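Local structure of acyl-CoA dehydrogenase (Mycobacterium thermoresistibile, 3NF4) at residues Thr330-Ala335 against Lys365-Phe370; Leu261-Leu266 against Thr302-Tyr307. The protein probably oxidises acyl-CoA thioesters to 2-enoyl-CoA products, with its bound flavin-adenine dinucleotide (FAD) taking up the electrons. All blocks are in the same frame, centred on the assembly; numbering follows the deposited sequence.

Overall arrangement
Both interactions lie in the C-terminal helical bundle of the acyl-CoA dehydrogenase fold, and their centres are 11 Å apart. Interaction 1 joins helix 321-346 to the end of helix 357-367 and the turn after it; it is partly buried and reaches the FAD and a second subunit. Interaction 2 joins helices 247-274 and 289-315 at the surface through two long polar side chains and a water. A methyl group packed on a carbonyl accompanies the amide-carboxylate bond of interaction 1, whereas interaction 2 is polar throughout. Small residues link them: A331 CA of 330-335 lies 3.9 Å from A303 CB of 302-307, and A335 packs against A262.

Interaction 1: residues Thr330-Ala335 against Lys365-Phe370; sequences TATDAA and KIMQIF. With FAD (flavin-adenine dinucleotide), chain C.
D333 OD1 accepts a hydrogen bond from Q368 NE2 and another from N374 ND2, joining helix 321-346 to the end of helix 357-367 and the turn beyond it in the C-terminal helical bundle of the acyl-CoA dehydrogenase fold. The Q368 NE2 to D333 OD1 distance is 3.1 Å, with an N-H...O angle of 155°. The oxygen is met on its anti side, somewhat out of the carboxylate plane, yet it lies almost in the plane of the Q368 amide; the two flat groups are therefore nearly perpendicular, 80° apart. Q368 spans the gap because its chain is extended beyond CG. Its other end is held too: K365 NZ donates to Q368 OE1 over 2.8 Å, coming from above the carbonyl plane rather than along a lone pair. Bonds at both ends restrict amide rotation and identify its N and O ends. K365 NZ also bonds Q344 and T340 of a second subunit, tying this amide to the subunit interface. At the preceding residue of each segment, T332 CG2 packs on M367 O at 3.5 Å and on M367 CB at 4.0 Å. A chi1 of 62° sets T332 OG1 between its own backbone N and carbonyl carbon, where it bonds K328 O and N374 ND2, and leaves the methyl to face M367. K328 NZ donates to M367 O, which satisfies the carbonyl that the methyl covers. I366, just before M367, and I369 and F370, just after Q368, line the FAD pocket, interleaved with the residues that meet helix 321-346. The F370 ring presents its edge to the dimethylbenzene end of the flavin, with F370 CD1 3.8 Å from FAD C7, which lies near the ring plane.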
ATOM      1  N   THR A 330       8.981  -9.609  -5.159  1.00 38.23           N
ATOM      2  CA  THR A 330       7.884  -9.125  -6.020  1.00 37.77           C
ATOM      3  C   THR A 330       6.835 -10.213  -6.252  1.00 36.88           C
ATOM      4  O   THR A 330       5.642 -10.004  -6.010  1.00 37.12           O
ATOM      5  CB  THR A 330       8.511  -8.662  -7.375  1.00 39.13           C
ATOM      6  OG1 THR A 330       9.229  -7.439  -7.145  1.00 41.54           O
ATOM      7  CG2 THR A 330       7.476  -8.450  -8.486  1.00 41.47           C
ATOM      8  N   ALA A 331       7.277 -11.384  -6.689  1.00 35.89           N
ATOM      9  CA  ALA A 331       6.370 -12.480  -7.019  1.00 34.97           C
ATOM     10  C   ALA A 331       5.588 -13.062  -5.820  1.00 34.97           C
ATOM     11  O   ALA A 331       4.416 -13.480  -5.980  1.00 33.93           O
ATOM     12  CB  ALA A 331       7.131 -13.581  -7.751  1.00 34.71           C
ATOM     13  N   THR A 332       6.202 -13.075  -4.633  1.00 34.15           N
ATOM     14  CA  THR A 332       5.499 -13.595  -3.441  1.00 34.25           C
ATOM     15  C   THR A 332       4.594 -12.550  -2.802  1.00 34.50           C
ATOM     16  O   THR A 332       3.493 -12.876  -2.340  1.00 34.75           O
ATOM     17  CB  THR A 332       6.461 -14.268  -2.386  1.00 34.54           C
ATOM     18  OG1 THR A 332       7.409 -13.316  -1.867  1.00 34.05           O
ATOM     19  CG2 THR A 332       7.211 -15.422  -3.016  1.00 34.12           C
ATOM     20  N   ASP A 333       5.010 -11.285  -2.777  1.00 36.18           N
ATOM     21  CA  ASP A 333       4.056 -10.221  -2.382  1.00 37.09           C
ATOM     22  C   ASP A 333       2.797 -10.251  -3.322  1.00 36.48           C
ATOM     23  O   ASP A 333       1.666 -10.107  -2.863  1.00 36.63           O
ATOM     24  CB  ASP A 333       4.706  -8.828  -2.303  1.00 36.44           C
ATOM     25  CG  ASP A 333       5.473  -8.573  -0.942  1.00 42.74           C
ATOM     26  OD1 ASP A 333       5.460  -9.426  -0.001  1.00 43.98           O
ATOM     27  OD2 ASP A 333       6.117  -7.485  -0.809  1.00 47.13           O
ATOM     28  N   ALA A 334       2.994 -10.483  -4.619  1.00 36.74           N
ATOM     29  CA  ALA A 334       1.858 -10.575  -5.570  1.00 36.28           C
ATOM     30  C   ALA A 334       0.926 -11.768  -5.317  1.00 35.88           C
ATOM     31  O   ALA A 334      -0.298 -11.609  -5.400  1.00 35.84           O
ATOM     32  CB  ALA A 334       2.347 -10.585  -7.050  1.00 36.42           C
ATOM     33  N   ALA A 335       1.483 -12.952  -5.022  1.00 35.61           N
ATOM     34  CA  ALA A 335       0.630 -14.110  -4.720  1.00 36.14           C
ATOM     35  C   ALA A 335      -0.246 -13.860  -3.476  1.00 36.14           C
ATOM     36  O   ALA A 335      -1.440 -14.172  -3.478  1.00 36.52           O
ATOM     37  CB  ALA A 335       1.441 -15.439  -4.593  1.00 35.80           C
ATOM     38  N   LYS A 365       0.798 -17.705   1.849  1.00 36.70           N
ATOM     39  CA  LYS A 365       1.435 -17.123   3.044  1.00 37.24           C
ATOM     40  C   LYS A 365       2.864 -17.636   3.296  1.00 38.20           C
ATOM     41  O   LYS A 365       3.742 -16.839   3.587  1.00 37.93           O
ATOM     42  CB  LYS A 365       0.562 -17.296   4.305  1.00 36.41           C
ATOM     43  CG  LYS A 365       1.136 -16.671   5.563  1.00 37.22           C
ATOM     44  CD  LYS A 365       1.272 -15.117   5.453  1.00 38.80           C
ATOM     45  CE  LYS A 365       2.724 -14.683   5.675  1.00 38.45           C
ATOM     46  NZ  LYS A 365       2.941 -13.201   5.606  1.00 37.30           N
ATOM     47  N   ILE A 366       3.098 -18.945   3.177  1.00 40.01           N
ATOM     48  CA  ILE A 366       4.437 -19.540   3.485  1.00 41.70           C
ATOM     49  C   ILE A 366       5.502 -19.125   2.438  1.00 42.45           C
ATOM     50  O   ILE A 366       6.701 -19.064   2.720  1.00 43.63           O
ATOM     51  CB  ILE A 366       4.361 -21.105   3.611  1.00 43.12           C
ATOM     52  CG1 ILE A 366       5.695 -21.742   4.112  1.00 46.14           C
ATOM     53  CG2 ILE A 366       4.009 -21.738   2.270  1.00 40.47           C
ATOM     54  CD1 ILE A 366       6.304 -21.138   5.423  1.00 46.19           C
ATOM     55  N   MET A 367       5.056 -18.812   1.233  1.00 42.01           N
ATOM     56  CA  MET A 367       5.948 -18.337   0.185  1.00 42.39           C
ATOM     57  C   MET A 367       6.659 -17.012   0.533  1.00 42.32           C
ATOM     58  O   MET A 367       7.840 -16.789   0.143  1.00 42.68           O
ATOM     59  CB  MET A 367       5.159 -18.225  -1.116  1.00 41.83           C
ATOM     60  CG  MET A 367       5.678 -19.086  -2.176  1.00 43.31           C
ATOM     61  SD  MET A 367       4.401 -20.054  -2.951  1.00 44.89           S
ATOM     62  CE  MET A 367       4.663 -21.654  -2.176  1.00 43.55           C
ATOM     63  N   GLN A 368       5.966 -16.149   1.274  1.00 40.30           N
ATOM     64  CA  GLN A 368       6.583 -14.925   1.791  1.00 40.44           C
ATOM     65  C   GLN A 368       7.701 -15.221   2.836  1.00 41.90           C
ATOM     66  O   GLN A 368       8.516 -14.328   3.162  1.00 41.48           O
ATOM     67  CB  GLN A 368       5.518 -13.990   2.393  1.00 39.54           C
ATOM     68  CG  GLN A 368       4.497 -13.407   1.382  1.00 38.91           C
ATOM     69  CD  GLN A 368       3.488 -12.475   2.037  1.00 41.76           C
ATOM     70  OE1 GLN A 368       2.665 -12.904   2.854  1.00 39.88           O
ATOM     71  NE2 GLN A 368       3.551 -11.177   1.683  1.00 39.47           N
ATOM     72  N   ILE A 369       7.737 -16.470   3.318  1.00 42.26           N
ATOM     73  CA  ILE A 369       8.564 -16.871   4.452  1.00 44.20           C
ATOM     74  C   ILE A 369       9.774 -17.752   4.086  1.00 46.46           C
ATOM     75  O   ILE A 369      10.892 -17.436   4.485  1.00 48.40           O
ATOM     76  CB  ILE A 369       7.718 -17.536   5.590  1.00 44.00           C
ATOM     77  CG1 ILE A 369       6.923 -16.465   6.347  1.00 42.79           C
ATOM     78  CG2 ILE A 369       8.600 -18.320   6.555  1.00 42.98           C
ATOM     79  CD1 ILE A 369       5.627 -16.946   6.983  1.00 39.86           C
ATOM     80  N   PHE A 370       9.592 -18.840   3.346  1.00 47.45           N
ATOM     81  CA  PHE A 370      10.769 -19.655   3.030  1.00 49.25           C
ATOM     82  C   PHE A 370      11.640 -19.169   1.853  1.00 49.65           C
ATOM     83  O   PHE A 370      11.266 -18.237   1.148  1.00 49.11           O
ATOM     84  CB  PHE A 370      10.469 -21.163   2.980  1.00 50.39           C
ATOM     85  CG  PHE A 370       9.480 -21.597   1.915  1.00 50.94           C
ATOM     86  CD1 PHE A 370       8.743 -22.770   2.110  1.00 53.47           C
ATOM     87  CD2 PHE A 370       9.303 -20.887   0.740  1.00 51.38           C
ATOM     88  CE1 PHE A 370       7.815 -23.223   1.157  1.00 52.46           C
ATOM     89  CE2 PHE A 370       8.384 -21.326  -0.231  1.00 52.09           C
ATOM     90  CZ  PHE A 370       7.643 -22.500  -0.018  1.00 52.25           C
TER
HETATM   91  PA  FAD C 384      13.506 -16.523  12.060  1.00 65.11           P
HETATM   92  O1A FAD C 384      14.896 -16.490  11.487  1.00 65.34           O
HETATM   93  O2A FAD C 384      13.367 -16.879  13.516  1.00 66.49           O
HETATM   94  O5B FAD C 384      12.824 -15.076  11.847  1.00 64.51           O
HETATM   95  C5B FAD C 384      11.634 -14.641  12.502  1.00 61.57           C
HETATM   96  C4B FAD C 384      11.299 -13.211  12.053  1.00 60.86           C
HETATM   97  O4B FAD C 384      12.379 -12.289  12.313  1.00 61.61           O
HETATM   98  C3B FAD C 384      11.019 -13.153  10.556  1.00 60.14           C
HETATM   99  O3B FAD C 384       9.913 -12.282  10.329  1.00 58.43           O
HETATM  100  C2B FAD C 384      12.270 -12.531   9.957  1.00 61.58           C
HETATM  101  O2B FAD C 384      12.003 -11.875   8.696  1.00 60.55           O
HETATM  102  C1B FAD C 384      12.782 -11.632  11.098  1.00 61.15           C
HETATM  103  N9A FAD C 384      14.254 -11.498  10.967  1.00 62.18           N
HETATM  104  C8A FAD C 384      15.178 -12.485  11.156  1.00 61.83           C
HETATM  105  N7A FAD C 384      16.407 -11.986  10.900  1.00 60.55           N
HETATM  106  C5A FAD C 384      16.253 -10.686  10.556  1.00 61.77           C
HETATM  107  C6A FAD C 384      17.139  -9.673  10.200  1.00 63.28           C
HETATM  108  N6A FAD C 384      18.468  -9.935  10.140  1.00 63.45           N
HETATM  109  N1A FAD C 384      16.658  -8.427   9.909  1.00 63.08           N
HETATM  110  C2A FAD C 384      15.337  -8.165   9.958  1.00 61.39           C
HETATM  111  N3A FAD C 384      14.466  -9.134  10.288  1.00 61.02           N
HETATM  112  C4A FAD C 384      14.894 -10.386  10.590  1.00 60.74           C
HETATM  113  N1  FAD C 384      14.833 -25.009   5.198  1.00 76.42           N
HETATM  114  C2  FAD C 384      15.764 -25.754   4.526  1.00 78.80           C
HETATM  115  O2  FAD C 384      16.994 -25.565   4.710  1.00 80.23           O
HETATM  116  N3  FAD C 384      15.371 -26.711   3.644  1.00 77.55           N
HETATM  117  C4  FAD C 384      14.055 -26.949   3.405  1.00 75.96           C
HETATM  118  O4  FAD C 384      13.738 -27.847   2.583  1.00 74.82           O
HETATM  119  C4X FAD C 384      13.081 -26.188   4.080  1.00 73.88           C
HETATM  120  N5  FAD C 384      11.758 -26.417   3.868  1.00 70.63           N
HETATM  121  C5X FAD C 384      10.836 -25.692   4.555  1.00 69.21           C
HETATM  122  C6  FAD C 384       9.476 -25.929   4.341  1.00 67.12           C
HETATM  123  C7  FAD C 384       8.507 -25.200   5.031  1.00 65.86           C
HETATM  124  C7M FAD C 384       7.047 -25.491   4.770  1.00 61.55           C
HETATM  125  C8  FAD C 384       8.923 -24.222   5.942  1.00 66.62           C
HETATM  126  C8M FAD C 384       7.969 -23.372   6.742  1.00 64.67           C
HETATM  127  C9  FAD C 384      10.280 -23.987   6.146  1.00 68.49           C
HETATM  128  C9A FAD C 384      11.251 -24.705   5.465  1.00 69.32           C
HETATM  129  N10 FAD C 384      12.569 -24.452   5.683  1.00 72.46           N
HETATM  130  C10 FAD C 384      13.495 -25.201   5.008  1.00 74.32           C
HETATM  131  C1' FAD C 384      13.003 -23.406   6.660  1.00 72.65           C
HETATM  132  C2' FAD C 384      12.783 -21.942   6.194  1.00 71.90           C
HETATM  133  O2' FAD C 384      13.720 -21.616   5.148  1.00 71.46           O
HETATM  134  C3' FAD C 384      12.799 -20.932   7.379  1.00 70.34           C
HETATM  135  O3' FAD C 384      11.647 -21.198   8.189  1.00 68.73           O
HETATM  136  C4' FAD C 384      12.790 -19.424   7.037  1.00 69.85           C
HETATM  137  O4' FAD C 384      13.764 -19.098   6.028  1.00 72.09           O
HETATM  138  C5' FAD C 384      12.972 -18.434   8.218  1.00 69.49           C
HETATM  139  O5' FAD C 384      13.718 -18.879   9.379  1.00 69.88           O
HETATM  140  P   FAD C 384      12.990 -19.030  10.824  1.00 68.79           P
HETATM  141  O1P FAD C 384      11.731 -19.859  10.643  1.00 67.82           O
HETATM  142  O2P FAD C 384      13.977 -19.482  11.865  1.00 69.14           O
HETATM  143  O3P FAD C 384      12.571 -17.495  11.152  1.00 66.45           O

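Interaction 2: residues Leu261-Leu266 against Thr302-Tyr307; sequences LAQAAL and TARATY
Q263 and R304 bridge helices 247-274 and 289-315 of the C-terminal bundle, their chains crossing obliquely and their flat ends turned 39° from each other. The guanidinium offers its edge: R304 NH2 donates to Q263 OE1 over 3.2 Å with an N-H...O angle of 159°, and the oxygen lies close to the guanidinium plane. Relative to the amide, the donor is tilted moderately out of the carbonyl plane. Both side chains leave their helices with CG anti to the backbone N, and each then bends, Q263 at chi2 (67°) and R304 at chi3, which brings the two ends together across a CA separation of 9.7 Å. A water completes a small ring in the same guanidinium plane, donating to Q263 OE1 at 2.7 Å and accepting from R304 NH1 at 3.2 Å. Beside the bridge the helices pack directly, A303 on T259 and A262 on V300. R304 NH2 has its stronger partner in E85, through a salt bridge, and E85 also accepts from Y307 OH. The charge of R304 is thus probably balanced mainly by E85, with R13 close to R304 NE as a like charge, while the neutral Q263 adds a directional, water-supported bond at the surface.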
ATOM      1  N   LEU A 261       0.814 -19.975  -8.839  1.00 40.66           N
ATOM      2  CA  LEU A 261      -0.251 -19.962  -7.823  1.00 40.77           C
ATOM      3  C   LEU A 261      -1.141 -18.711  -7.960  1.00 40.30           C
ATOM      4  O   LEU A 261      -2.387 -18.813  -7.898  1.00 39.61           O
ATOM      5  CB  LEU A 261       0.344 -20.007  -6.394  1.00 40.88           C
ATOM      6  CG  LEU A 261      -0.668 -19.995  -5.243  1.00 41.29           C
ATOM      7  CD1 LEU A 261      -1.702 -21.188  -5.289  1.00 40.93           C
ATOM      8  CD2 LEU A 261       0.033 -19.913  -3.877  1.00 40.89           C
ATOM      9  N   ALA A 262      -0.517 -17.537  -8.133  1.00 39.19           N
ATOM     10  CA  ALA A 262      -1.306 -16.330  -8.437  1.00 39.09           C
ATOM     11  C   ALA A 262      -2.111 -16.458  -9.748  1.00 39.37           C
ATOM     12  O   ALA A 262      -3.263 -16.060  -9.790  1.00 39.69           O
ATOM     13  CB  ALA A 262      -0.423 -15.074  -8.493  1.00 38.48           C
ATOM     14  N   GLN A 263      -1.508 -16.994 -10.811  1.00 39.85           N
ATOM     15  CA  GLN A 263      -2.231 -17.175 -12.084  1.00 40.50           C
ATOM     16  C   GLN A 263      -3.439 -18.115 -11.919  1.00 41.18           C
ATOM     17  O   GLN A 263      -4.514 -17.848 -12.472  1.00 42.70           O
ATOM     18  CB  GLN A 263      -1.295 -17.676 -13.192  1.00 40.81           C
ATOM     19  CG  GLN A 263      -1.955 -17.979 -14.555  1.00 42.11           C
ATOM     20  CD  GLN A 263      -2.486 -16.707 -15.269  1.00 42.48           C
ATOM     21  OE1 GLN A 263      -1.783 -15.693 -15.427  1.00 40.47           O
ATOM     22  NE2 GLN A 263      -3.728 -16.778 -15.701  1.00 41.93           N
ATOM     23  N   ALA A 264      -3.267 -19.212 -11.188  1.00 40.77           N
ATOM     24  CA  ALA A 264      -4.394 -20.121 -10.893  1.00 41.52           C
ATOM     25  C   ALA A 264      -5.574 -19.418 -10.175  1.00 40.92           C
ATOM     26  O   ALA A 264      -6.724 -19.646 -10.487  1.00 41.45           O
ATOM     27  CB  ALA A 264      -3.908 -21.296 -10.053  1.00 41.30           C
ATOM     28  N   ALA A 265      -5.271 -18.567  -9.207  1.00 41.17           N
ATOM     29  CA  ALA A 265      -6.289 -17.833  -8.444  1.00 41.08           C
ATOM     30  C   ALA A 265      -6.923 -16.746  -9.322  1.00 41.82           C
ATOM     31  O   ALA A 265      -8.121 -16.501  -9.233  1.00 43.06           O
ATOM     32  CB  ALA A 265      -5.689 -17.238  -7.180  1.00 39.57           C
ATOM     33  N   LEU A 266      -6.141 -16.122 -10.193  1.00 41.73           N
ATOM     34  CA  LEU A 266      -6.704 -15.187 -11.149  1.00 42.94           C
ATOM     35  C   LEU A 266      -7.721 -15.852 -12.128  1.00 44.93           C
ATOM     36  O   LEU A 266      -8.786 -15.264 -12.382  1.00 45.10           O
ATOM     37  CB  LEU A 266      -5.605 -14.434 -11.918  1.00 42.47           C
ATOM     38  CG  LEU A 266      -6.095 -13.428 -12.987  1.00 42.92           C
ATOM     39  CD1 LEU A 266      -6.687 -12.219 -12.317  1.00 40.59           C
ATOM     40  CD2 LEU A 266      -5.007 -12.965 -14.004  1.00 40.56           C
ATOM     41  N   THR A 302       3.342  -8.502 -14.166  1.00 37.32           N
ATOM     42  CA  THR A 302       4.529  -7.886 -13.613  1.00 38.58           C
ATOM     43  C   THR A 302       5.475  -8.915 -12.913  1.00 38.72           C
ATOM     44  O   THR A 302       6.692  -8.861 -13.083  1.00 39.07           O
ATOM     45  CB  THR A 302       4.077  -6.808 -12.622  1.00 38.16           C
ATOM     46  OG1 THR A 302       3.539  -5.709 -13.372  1.00 41.06           O
ATOM     47  CG2 THR A 302       5.220  -6.311 -11.791  1.00 40.64           C
ATOM     48  N   ALA A 303       4.918  -9.849 -12.153  1.00 37.94           N
ATOM     49  CA  ALA A 303       5.733 -10.885 -11.507  1.00 38.14           C
ATOM     50  C   ALA A 303       6.373 -11.836 -12.540  1.00 39.18           C
ATOM     51  O   ALA A 303       7.545 -12.197 -12.407  1.00 39.70           O
ATOM     52  CB  ALA A 303       4.897 -11.644 -10.483  1.00 36.04           C
ATOM     53  N   ARG A 304       5.616 -12.221 -13.579  1.00 38.92           N
ATOM     54  CA  ARG A 304       6.151 -13.082 -14.645  1.00 39.38           C
ATOM     55  C   ARG A 304       7.327 -12.409 -15.388  1.00 39.94           C
ATOM     56  O   ARG A 304       8.392 -13.019 -15.545  1.00 40.30           O
ATOM     57  CB  ARG A 304       5.052 -13.467 -15.649  1.00 39.62           C
ATOM     58  CG  ARG A 304       5.520 -14.411 -16.794  1.00 42.38           C
ATOM     59  CD  ARG A 304       4.384 -15.050 -17.650  1.00 41.44           C
ATOM     60  NE  ARG A 304       3.388 -15.752 -16.852  1.00 44.70           N
ATOM     61  CZ  ARG A 304       2.159 -15.301 -16.603  1.00 44.85           C
ATOM     62  NH1 ARG A 304       1.756 -14.136 -17.109  1.00 46.57           N
ATOM     63  NH2 ARG A 304       1.326 -16.023 -15.856  1.00 43.41           N
ATOM     64  N   ALA A 305       7.142 -11.159 -15.826  1.00 39.45           N
ATOM     65  CA  ALA A 305       8.212 -10.417 -16.525  1.00 40.59           C
ATOM     66  C   ALA A 305       9.494 -10.203 -15.701  1.00 40.44           C
ATOM     67  O   ALA A 305      10.604 -10.255 -16.229  1.00 40.76           O
ATOM     68  CB  ALA A 305       7.694  -9.067 -17.053  1.00 39.39           C
ATOM     69  N   THR A 306       9.323  -9.950 -14.409  1.00 40.39           N
ATOM     70  CA  THR A 306      10.447  -9.802 -13.492  1.00 41.07           C
ATOM     71  C   THR A 306      11.282 -11.104 -13.332  1.00 41.56           C
ATOM     72  O   THR A 306      12.521 -11.048 -13.410  1.00 42.15           O
ATOM     73  CB  THR A 306       9.984  -9.210 -12.120  1.00 40.77           C
ATOM     74  OG1 THR A 306       9.228  -8.012 -12.358  1.00 39.30           O
ATOM     75  CG2 THR A 306      11.169  -8.852 -11.304  1.00 42.95           C
ATOM     76  N   TYR A 307      10.643 -12.263 -13.170  1.00 40.44           N
ATOM     77  CA  TYR A 307      11.466 -13.488 -13.026  1.00 42.18           C
ATOM     78  C   TYR A 307      12.197 -13.873 -14.329  1.00 43.58           C
ATOM     79  O   TYR A 307      13.329 -14.390 -14.294  1.00 44.14           O
ATOM     80  CB  TYR A 307      10.763 -14.683 -12.304  1.00 41.49           C
ATOM     81  CG  TYR A 307       9.808 -15.559 -13.116  1.00 40.68           C
ATOM     82  CD1 TYR A 307      10.297 -16.468 -14.056  1.00 43.23           C
ATOM     83  CD2 TYR A 307       8.437 -15.517 -12.900  1.00 39.21           C
ATOM     84  CE1 TYR A 307       9.457 -17.268 -14.809  1.00 44.02           C
ATOM     85  CE2 TYR A 307       7.553 -16.341 -13.644  1.00 38.82           C
ATOM     86  CZ  TYR A 307       8.082 -17.213 -14.611  1.00 44.10           C
ATOM     87  OH  TYR A 307       7.285 -18.046 -15.398  1.00 41.63           O
TER
HETATM   88  O   HOH W   1      -1.398 -13.454 -16.826  1.00 20.49           O